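Local coordinates for StAR-related lipid transfer protein 13 (Homo sapiens, PDB 2PSO) that acts as a GTPase-activating protein for RhoA and perhaps Cdc42, suppresses tumours in hepatocellular carcinoma cells, and carries the lipid-binding START domain that forms this chain, at residues A79-E84 / A216-I221; E119-V124 / V138-K143; S155-H160 / A171-S176. All blocks are in the same frame, centred on the assembly; numbering follows the deposited sequence.

Contact 1 of 3, residues A79-E84 / A216-I221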
loop_
_atom_site.group_PDB
_atom_site.type_symbol
_atom_site.label_atom_id
_atom_site.label_comp_id
_atom_site.label_asym_id
_atom_site.label_seq_id
_atom_site.Cartn_x
_atom_site.Cartn_y
_atom_site.Cartn_z
ATOM N N ALA A 79 4.765 4.899 1.992
ATOM C CA ALA A 79 6.121 4.442 1.658
ATOM C C ALA A 79 6.612 4.930 0.291
ATOM O O ALA A 79 5.811 5.125 -0.624
ATOM C CB ALA A 79 6.215 2.948 1.739
ATOM N N SER A 80 7.929 5.125 0.167
ATOM C CA SER A 80 8.565 5.606 -1.072
ATOM C C SER A 80 9.799 4.843 -1.538
ATOM O O SER A 80 10.448 4.149 -0.753
ATOM C CB SER A 80 8.978 7.041 -0.908
ATOM O OG SER A 80 7.870 7.852 -1.149
ATOM N N VAL A 81 10.109 4.984 -2.829
ATOM C CA VAL A 81 11.373 4.551 -3.403
ATOM C C VAL A 81 11.622 5.342 -4.658
ATOM O O VAL A 81 10.706 5.947 -5.221
ATOM C CB VAL A 81 11.353 3.103 -3.869
ATOM C CG1 VAL A 81 11.742 2.137 -2.758
ATOM C CG2 VAL A 81 10.027 2.780 -4.467
ATOM N N GLU A 82 12.880 5.336 -5.090
ATOM C CA GLU A 82 13.244 5.820 -6.405
ATOM C C GLU A 82 13.372 4.578 -7.293
ATOM O O GLU A 82 14.064 3.622 -6.940
ATOM C CB GLU A 82 14.548 6.621 -6.345
ATOM C CG GLU A 82 14.867 7.372 -7.647
ATOM C CD GLU A 82 16.241 8.065 -7.660
ATOM O OE1 GLU A 82 16.477 8.954 -6.809
ATOM O OE2 GLU A 82 17.077 7.732 -8.539
ATOM N N VAL A 83 12.677 4.553 -8.423
ATOM C CA VAL A 83 12.784 3.382 -9.291
ATOM C C VAL A 83 13.326 3.733 -10.663
ATOM O O VAL A 83 12.951 4.759 -11.239
ATOM C CB VAL A 83 11.462 2.575 -9.378
ATOM C CG1 VAL A 83 10.290 3.458 -9.103
ATOM C CG2 VAL A 83 11.322 1.894 -10.731
ATOM N N GLU A 84 14.230 2.877 -11.153
ATOM C CA GLU A 84 14.920 3.051 -12.445
ATOM C C GLU A 84 14.056 2.734 -13.670
ATOM O O GLU A 84 14.379 1.829 -14.438
ATOM C CB GLU A 84 16.175 2.166 -12.499
ATOM C CG GLU A 84 17.240 2.485 -11.440
ATOM C CD GLU A 84 17.812 3.888 -11.585
ATOM O OE1 GLU A 84 18.440 4.165 -12.633
ATOM O OE2 GLU A 84 17.627 4.704 -10.643
ATOM N N ALA A 216 8.395 -2.608 1.977
ATOM C CA ALA A 216 9.013 -3.729 1.301
ATOM C C ALA A 216 8.284 -4.033 -0.004
ATOM O O ALA A 216 8.842 -4.676 -0.894
ATOM C CB ALA A 216 9.062 -4.958 2.214
ATOM N N GLU A 217 7.039 -3.582 -0.118
ATOM C CA GLU A 217 6.278 -3.815 -1.348
ATOM C C GLU A 217 6.872 -2.900 -2.391
ATOM O O GLU A 217 7.181 -3.284 -3.532
ATOM C CB GLU A 217 4.793 -3.493 -1.164
ATOM C CG GLU A 217 3.959 -3.880 -2.357
ATOM C CD GLU A 217 2.574 -3.240 -2.362
ATOM O OE1 GLU A 217 1.564 -3.984 -2.214
ATOM O OE2 GLU A 217 2.494 -1.997 -2.520
ATOM N N VAL A 218 7.091 -1.685 -1.934
ATOM C CA VAL A 218 7.592 -0.632 -2.757
ATOM C C VAL A 218 9.074 -0.834 -3.082
ATOM O O VAL A 218 9.583 -0.283 -4.042
ATOM C CB VAL A 218 7.287 0.692 -2.078
ATOM C CG1 VAL A 218 8.503 1.287 -1.439
ATOM C CG2 VAL A 218 6.634 1.628 -3.062
ATOM N N ALA A 219 9.753 -1.676 -2.314
ATOM C CA ALA A 219 11.169 -1.968 -2.562
ATOM C C ALA A 219 11.266 -3.081 -3.584
ATOM O O ALA A 219 12.186 -3.106 -4.401
ATOM C CB ALA A 219 11.853 -2.377 -1.292
ATOM N N ARG A 220 10.314 -4.009 -3.522
ATOM C CA ARG A 220 10.260 -5.097 -4.461
ATOM C C ARG A 220 9.913 -4.572 -5.844
ATOM O O ARG A 220 10.520 -4.982 -6.844
ATOM C CB ARG A 220 9.248 -6.121 -4.021
ATOM C CG ARG A 220 9.762 -6.955 -2.916
ATOM C CD ARG A 220 8.852 -8.096 -2.651
ATOM N NE ARG A 220 7.469 -7.655 -2.624
ATOM C CZ ARG A 220 6.668 -7.838 -1.593
ATOM N NH1 ARG A 220 7.131 -8.462 -0.529
ATOM N NH2 ARG A 220 5.413 -7.420 -1.636
ATOM N N ILE A 221 8.970 -3.638 -5.908
ATOM C CA ILE A 221 8.655 -3.043 -7.190
ATOM C C ILE A 221 9.915 -2.450 -7.773
ATOM O O ILE A 221 10.198 -2.629 -8.964
ATOM C CB ILE A 221 7.631 -1.956 -7.070
ATOM C CG1 ILE A 221 6.263 -2.583 -6.743
ATOM C CG2 ILE A 221 7.617 -1.146 -8.369
ATOM C CD1 ILE A 221 5.226 -1.610 -6.303
#

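Contact 2 of 3, residues E119-V124 / V138-K143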
loop_
_atom_site.group_PDB
_atom_site.type_symbol
_atom_site.label_atom_id
_atom_site.label_comp_id
_atom_site.label_asym_id
_atom_site.label_seq_id
_atom_site.Cartn_x
_atom_site.Cartn_y
_atom_site.Cartn_z
ATOM N N GLU A 119 -11.783 -0.424 -13.402
ATOM C CA GLU A 119 -12.142 -1.829 -13.401
ATOM C C GLU A 119 -12.337 -2.407 -11.994
ATOM O O GLU A 119 -11.961 -1.799 -10.980
ATOM C CB GLU A 119 -11.079 -2.630 -14.152
ATOM C CG GLU A 119 -9.998 -3.269 -13.319
ATOM C CD GLU A 119 -8.835 -3.767 -14.175
ATOM O OE1 GLU A 119 -8.835 -3.488 -15.402
ATOM O OE2 GLU A 119 -7.906 -4.430 -13.639
ATOM N N ILE A 120 -12.943 -3.588 -11.941
ATOM C CA ILE A 120 -13.011 -4.335 -10.713
ATOM C C ILE A 120 -12.041 -5.523 -10.737
ATOM O O ILE A 120 -12.146 -6.459 -11.545
ATOM C CB ILE A 120 -14.427 -4.792 -10.455
ATOM C CG1 ILE A 120 -15.296 -3.573 -10.257
ATOM C CG2 ILE A 120 -14.489 -5.653 -9.223
ATOM C CD1 ILE A 120 -16.601 -3.939 -9.747
ATOM N N TYR A 121 -11.075 -5.486 -9.851
ATOM C CA TYR A 121 -9.988 -6.431 -9.946
ATOM C C TYR A 121 -10.046 -7.291 -8.716
ATOM O O TYR A 121 -10.415 -6.823 -7.652
ATOM C CB TYR A 121 -8.669 -5.661 -10.004
ATOM C CG TYR A 121 -7.514 -6.446 -10.519
ATOM C CD1 TYR A 121 -7.514 -6.939 -11.812
ATOM C CD2 TYR A 121 -6.407 -6.691 -9.723
ATOM C CE1 TYR A 121 -6.454 -7.651 -12.298
ATOM C CE2 TYR A 121 -5.317 -7.402 -10.208
ATOM C CZ TYR A 121 -5.352 -7.879 -11.494
ATOM O OH TYR A 121 -4.299 -8.611 -11.986
ATOM N N GLN A 122 -9.682 -8.551 -8.842
ATOM C CA GLN A 122 -9.737 -9.429 -7.681
ATOM C C GLN A 122 -8.500 -10.276 -7.602
ATOM O O GLN A 122 -8.179 -10.965 -8.547
ATOM C CB GLN A 122 -10.980 -10.315 -7.763
ATOM C CG GLN A 122 -10.900 -11.612 -7.014
ATOM C CD GLN A 122 -11.549 -12.738 -7.791
ATOM O OE1 GLN A 122 -10.867 -13.539 -8.424
ATOM N NE2 GLN A 122 -12.864 -12.795 -7.770
ATOM N N TYR A 123 -7.799 -10.210 -6.480
ATOM C CA TYR A 123 -6.632 -11.051 -6.278
ATOM C C TYR A 123 -6.598 -11.672 -4.903
ATOM O O TYR A 123 -7.353 -11.282 -4.026
ATOM C CB TYR A 123 -5.343 -10.271 -6.489
ATOM C CG TYR A 123 -5.177 -8.994 -5.659
ATOM C CD1 TYR A 123 -4.443 -8.989 -4.465
ATOM C CD2 TYR A 123 -5.714 -7.784 -6.097
ATOM C CE1 TYR A 123 -4.264 -7.820 -3.727
ATOM C CE2 TYR A 123 -5.553 -6.622 -5.364
ATOM C CZ TYR A 123 -4.827 -6.640 -4.184
ATOM O OH TYR A 123 -4.666 -5.451 -3.490
ATOM N N VAL A 124 -5.691 -12.631 -4.721
ATOM C CA VAL A 124 -5.435 -13.267 -3.425
ATOM C C VAL A 124 -3.972 -13.087 -3.096
ATOM O O VAL A 124 -3.148 -13.204 -3.986
ATOM C CB VAL A 124 -5.670 -14.764 -3.498
ATOM C CG1 VAL A 124 -5.211 -15.418 -2.227
ATOM C CG2 VAL A 124 -7.133 -15.056 -3.727
ATOM N N VAL A 138 -11.493 -5.157 -5.622
ATOM C CA VAL A 138 -11.201 -3.760 -5.557
ATOM C C VAL A 138 -11.701 -3.027 -6.801
ATOM O O VAL A 138 -11.727 -3.595 -7.884
ATOM C CB VAL A 138 -9.702 -3.650 -5.358
ATOM C CG1 VAL A 138 -9.094 -2.604 -6.249
ATOM C CG2 VAL A 138 -9.426 -3.404 -3.919
ATOM N N LEU A 139 -12.178 -1.801 -6.628
ATOM C CA LEU A 139 -12.381 -0.881 -7.727
ATOM C C LEU A 139 -11.031 -0.145 -7.975
ATOM O O LEU A 139 -10.531 0.518 -7.072
ATOM C CB LEU A 139 -13.462 0.098 -7.284
ATOM C CG LEU A 139 -13.915 1.261 -8.175
ATOM C CD1 LEU A 139 -14.642 0.748 -9.388
ATOM C CD2 LEU A 139 -14.824 2.217 -7.396
ATOM N N ARG A 140 -10.397 -0.284 -9.138
ATOM C CA ARG A 140 -9.147 0.468 -9.408
ATOM C C ARG A 140 -9.424 1.355 -10.568
ATOM O O ARG A 140 -10.097 0.944 -11.507
ATOM C CB ARG A 140 -7.974 -0.400 -9.904
ATOM C CG ARG A 140 -7.944 -1.804 -9.459
ATOM C CD ARG A 140 -7.266 -2.620 -10.488
ATOM N NE ARG A 140 -5.994 -3.156 -10.036
ATOM C CZ ARG A 140 -5.212 -3.916 -10.785
ATOM N NH1 ARG A 140 -4.065 -4.355 -10.299
ATOM N NH2 ARG A 140 -5.586 -4.253 -12.012
ATOM N N THR A 141 -8.839 2.533 -10.561
ATOM C CA THR A 141 -8.867 3.341 -11.728
ATOM C C THR A 141 -7.452 3.873 -11.856
ATOM O O THR A 141 -6.747 3.956 -10.861
ATOM C CB THR A 141 -9.967 4.463 -11.618
ATOM O OG1 THR A 141 -9.762 5.473 -12.620
ATOM C CG2 THR A 141 -9.982 5.111 -10.251
ATOM N N TRP A 142 -6.994 4.193 -13.060
ATOM C CA TRP A 142 -5.617 4.660 -13.185
ATOM C C TRP A 142 -5.600 5.767 -14.185
ATOM O O TRP A 142 -6.546 5.912 -14.938
ATOM C CB TRP A 142 -4.670 3.561 -13.602
ATOM C CG TRP A 142 -5.069 2.836 -14.832
ATOM C CD1 TRP A 142 -4.562 3.016 -16.077
ATOM C CD2 TRP A 142 -6.047 1.781 -14.944
ATOM N NE1 TRP A 142 -5.172 2.158 -16.969
ATOM C CE2 TRP A 142 -6.089 1.394 -16.303
ATOM C CE3 TRP A 142 -6.908 1.151 -14.034
ATOM C CZ2 TRP A 142 -6.961 0.420 -16.781
ATOM C CZ3 TRP A 142 -7.776 0.179 -14.509
ATOM C CH2 TRP A 142 -7.789 -0.186 -15.876
ATOM N N LYS A 143 -4.523 6.544 -14.188
ATOM C CA LYS A 143 -4.504 7.792 -14.897
ATOM C C LYS A 143 -3.063 8.057 -15.312
ATOM O O LYS A 143 -2.191 8.062 -14.472
ATOM C CB LYS A 143 -5.015 8.893 -13.955
ATOM C CG LYS A 143 -5.468 10.211 -14.612
ATOM C CD LYS A 143 -6.991 10.325 -14.705
#

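Contact 3 of 3, residues S155-H160 / A171-S176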
loop_
_atom_site.group_PDB
_atom_site.type_symbol
_atom_site.label_atom_id
_atom_site.label_comp_id
_atom_site.label_asym_id
_atom_site.label_seq_id
_atom_site.Cartn_x
_atom_site.Cartn_y
_atom_site.Cartn_z
ATOM N N SER A 155 -7.256 2.619 -5.557
ATOM C CA SER A 155 -8.032 1.445 -5.285
ATOM C C SER A 155 -8.869 1.552 -4.022
ATOM O O SER A 155 -8.521 2.284 -3.103
ATOM C CB SER A 155 -7.072 0.266 -5.165
ATOM O OG SER A 155 -6.276 0.142 -6.322
ATOM N N LEU A 156 -9.976 0.822 -3.967
ATOM C CA LEU A 156 -10.745 0.713 -2.721
ATOM C C LEU A 156 -11.552 -0.541 -2.844
ATOM O O LEU A 156 -11.926 -0.901 -3.940
ATOM C CB LEU A 156 -11.662 1.909 -2.524
ATOM C CG LEU A 156 -12.438 2.356 -3.764
ATOM C CD1 LEU A 156 -13.916 2.026 -3.626
ATOM C CD2 LEU A 156 -12.244 3.828 -3.999
ATOM N N SER A 157 -11.773 -1.225 -1.732
ATOM C CA SER A 157 -12.384 -2.545 -1.735
ATOM C C SER A 157 -13.851 -2.411 -2.029
ATOM O O SER A 157 -14.470 -1.415 -1.646
ATOM C CB SER A 157 -12.173 -3.261 -0.384
ATOM O OG SER A 157 -10.877 -3.864 -0.270
ATOM N N VAL A 158 -14.401 -3.385 -2.744
ATOM C CA VAL A 158 -15.835 -3.432 -2.991
ATOM C C VAL A 158 -16.264 -4.877 -2.909
ATOM O O VAL A 158 -15.439 -5.747 -2.652
ATOM C CB VAL A 158 -16.202 -2.901 -4.393
ATOM C CG1 VAL A 158 -15.811 -1.438 -4.548
ATOM C CG2 VAL A 158 -15.529 -3.736 -5.454
ATOM N N GLU A 159 -17.545 -5.138 -3.125
ATOM C CA GLU A 159 -18.027 -6.494 -3.309
ATOM C C GLU A 159 -18.517 -6.677 -4.734
ATOM O O GLU A 159 -19.104 -5.766 -5.323
ATOM C CB GLU A 159 -19.199 -6.754 -2.389
ATOM C CG GLU A 159 -18.807 -7.023 -0.970
ATOM C CD GLU A 159 -20.012 -7.021 -0.084
ATOM O OE1 GLU A 159 -19.860 -6.847 1.143
ATOM O OE2 GLU A 159 -21.116 -7.179 -0.651
ATOM N N HIS A 160 -18.313 -7.858 -5.292
ATOM C CA HIS A 160 -18.899 -8.126 -6.596
ATOM C C HIS A 160 -19.698 -9.393 -6.558
ATOM O O HIS A 160 -19.284 -10.355 -5.934
ATOM C CB HIS A 160 -17.848 -8.210 -7.724
ATOM C CG HIS A 160 -18.421 -7.897 -9.071
ATOM N ND1 HIS A 160 -18.944 -8.866 -9.901
ATOM C CD2 HIS A 160 -18.637 -6.713 -9.693
ATOM C CE1 HIS A 160 -19.430 -8.293 -10.988
ATOM N NE2 HIS A 160 -19.251 -6.988 -10.891
ATOM N N ALA A 171 -9.911 -8.620 2.887
ATOM C CA ALA A 171 -9.434 -7.406 3.516
ATOM C C ALA A 171 -10.356 -6.238 3.152
ATOM O O ALA A 171 -11.412 -6.426 2.559
ATOM C CB ALA A 171 -8.008 -7.114 3.109
ATOM N N VAL A 172 -9.970 -5.032 3.552
ATOM C CA VAL A 172 -10.707 -3.828 3.210
ATOM C C VAL A 172 -9.674 -2.746 2.880
ATOM O O VAL A 172 -9.118 -2.091 3.773
ATOM C CB VAL A 172 -11.637 -3.347 4.356
ATOM C CG1 VAL A 172 -12.352 -2.042 3.970
ATOM C CG2 VAL A 172 -12.672 -4.410 4.723
ATOM N N VAL A 173 -9.383 -2.600 1.593
ATOM C CA VAL A 173 -8.543 -1.526 1.147
ATOM C C VAL A 173 -9.401 -0.281 1.336
ATOM O O VAL A 173 -10.326 -0.049 0.580
ATOM C CB VAL A 173 -8.097 -1.745 -0.326
ATOM C CG1 VAL A 173 -7.458 -0.491 -0.921
ATOM C CG2 VAL A 173 -7.129 -2.892 -0.408
ATOM N N MET A 174 -9.130 0.478 2.398
ATOM C CA MET A 174 -9.904 1.680 2.711
ATOM C C MET A 174 -9.359 2.819 1.872
ATOM O O MET A 174 -10.112 3.582 1.250
ATOM C CB MET A 174 -9.799 2.025 4.196
ATOM C CG MET A 174 -10.133 0.863 5.155
ATOM S SD MET A 174 -9.786 1.185 6.929
ATOM C CE MET A 174 -10.345 2.884 7.094
ATOM N N ASP A 175 -8.034 2.906 1.862
ATOM C CA ASP A 175 -7.292 3.794 0.979
ATOM C C ASP A 175 -6.151 3.019 0.358
ATOM O O ASP A 175 -5.515 2.186 1.018
ATOM C CB ASP A 175 -6.694 4.954 1.758
ATOM C CG ASP A 175 -7.585 6.158 1.783
ATOM O OD1 ASP A 175 -8.804 5.995 1.596
ATOM O OD2 ASP A 175 -7.060 7.276 1.989
ATOM N N SER A 176 -5.905 3.279 -0.920
ATOM C CA SER A 176 -4.705 2.798 -1.582
ATOM C C SER A 176 -4.497 3.649 -2.787
ATOM O O SER A 176 -5.371 3.715 -3.678
ATOM C CB SER A 176 -4.850 1.367 -2.043
ATOM O OG SER A 176 -3.616 0.908 -2.579
#

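Contact 1 of 3, residues A79-E84 / A216-I221
Across this contact the flat groups are peptide carbonyls touched by methyls: Val218 O lies against the isopropyl group of Val81, and Ser80 O faces the CG1 methyl of Val218. The guanidinium of Arg220 turns to its own helix, with Ala216 O over one face near the rim. Strand 79-83 and helix 216-221 run nearly parallel, their axes crossing at -16° and 7.6 Å apart. Val81 and Val218 slide past each other, Val81 CG1 resting 3.6 Å from Val218 CG1. Having its CG1 beside the backbone N and CG2 between N and carbonyl carbon (chi1 -88°), Val81 brings both methyls to Val218 O. Ala79, whose short side chain suits a place beneath the helix, adds its CB at 4.3 Å from Val218 CG1. Ser80 points away, its hydroxyl bonded to Thr191 of the neighbouring strand 188-196, whose Leu190 also touches Val218. In the helix-grip fold of START domains the C-terminal helix lies over the curved sheet in this way. With no hydrogen bond or charge pair between the two segments, the hold of this helix on this strand rests on apolar contacts of Val81, Val218 and Ala79.

Contact 2 of 3, residues E119-V124 / V138-K143
Glu119 pairs with Arg140 and Tyr121 with Val138 as antiparallel hydrogen-bonded pairs. Between them Ile120 and Leu139 form a non-hydrogen-bonded pair, their CA atoms 4.6 Å apart. Each hydrogen-bonded pair is tied twice: Glu119 N reaches Arg140 O at 2.9 Å, Tyr121 N reaches Val138 O at 2.8 Å, and both are answered by the return bond. The strands twist strongly, their directions 126° apart. This is the hairpin of strands 118-125 and 134-143 in the curved START sheet; the face bearing Glu119, Tyr121 and Arg140 turns to helix 87-96, whereas Ile120 and Leu139 lie on the other. The guanidinium of Arg140 lies flat on the Tyr121 ring, planes only 4° apart, with CZ 3.5 Å from the ring centroid: a cation-pi stack in which NH2 sits over the ring centre. A tyrosine suits the place because its electron-rich ring can take a guanidinium on its face; CG anti to the backbone N (chi1 -162°) carries it to the arginine. At the edge of the guanidinium, Arg140 NH2 makes a salt bridge with Glu119 OE2 at 2.8 Å, meeting it on the anti side and well out of the carboxylate plane. An alanine at Arg140 would remove this cation, and Glu119 OE2 would probably lose its charged partner on the neighbouring strand and the Tyr121 ring the flat group on that face. Glu119 OE1 turns to Trp142 CH2, 3.5 Å away, and is also bridged by Arg96 at the end of helix 87-96, so two arginines probably help to stabilise the buried charge. The pair resembles the acid-arginine pair in the lipid cavities of StAR and MLN64 and may be equivalently placed. Arg140 NH1 adds a weak bond to Leu95 O.

Contact 3 of 3, residues S155-H160 / A171-S176
Ser157 holds Val173 with one backbone atom and one side-chain atom, its amide N and its hydroxyl OG. Val173 N donates to Ser157 OG at 2.7 Å, and Ser157 N donates to Val173 O at 3.0 Å, meeting that oxygen on a lone pair in the carbonyl plane. The serine manages this because OG lies beside its own backbone N (chi1 -81°), which turns hydroxyl and amide together to one partner. Val173 O is approached as well by Leu156 CA, at 3.4 Å in a C-H...O contact. The valine side chain lies alongside: CB is 3.5 Å from Ser157 OG, and CG1, anti to the backbone N, comes 3.7 Å from Ser155 O. At the other end of the pairing Ser155 N donates to Ser176 O at 2.9 Å, and the CB atoms of the two small serines lie near each other.

Between these points segment 171-176 spends one residue more than 155-157. The chain turns a corner at Met174, and Met174 with Asp175 forms a classic beta bulge, both facing Arg195 of strand 188-196. In the next shell, Ser176 OG is bonded to His192 NE2, and Phe136 of strand 134-143 packs against Val173. Strand 151-157 has strand 134-143 on its other edge, so it is paired on both edges within the START sheet.

Regular pairing would use a main-chain carbonyl to take up Val173 N-H. Here a side-chain hydroxyl serves as the acceptor, so the serine, short and polar, probably keeps that N-H bonded next to the corner at Met174.

Overall arrangement
All three contacts belong to one START domain and reach the same curved sheet. Along the chain, contact 1 closes a large loop, joining strand 76-83 to the C-terminal helix 209-223, and contacts 2 and 3 follow one another inside it. Those two are neighbours, with centres 9 Å apart: strand 134-143 lies beside strand 151-157, Leu139 N probably bonding to Leu156 O at 2.8 Å, and Ile120 packs on His160. Contact 1 lies about 20 Å from contact 2 and 22 Å from contact 3, centre to centre, and touches neither. Strand 188-196 links strands 76-83 and 169-182, so that the sheet runs continuously from contact 3 to the strand under the last helix, as expected for a lipid-binding helix-grip fold.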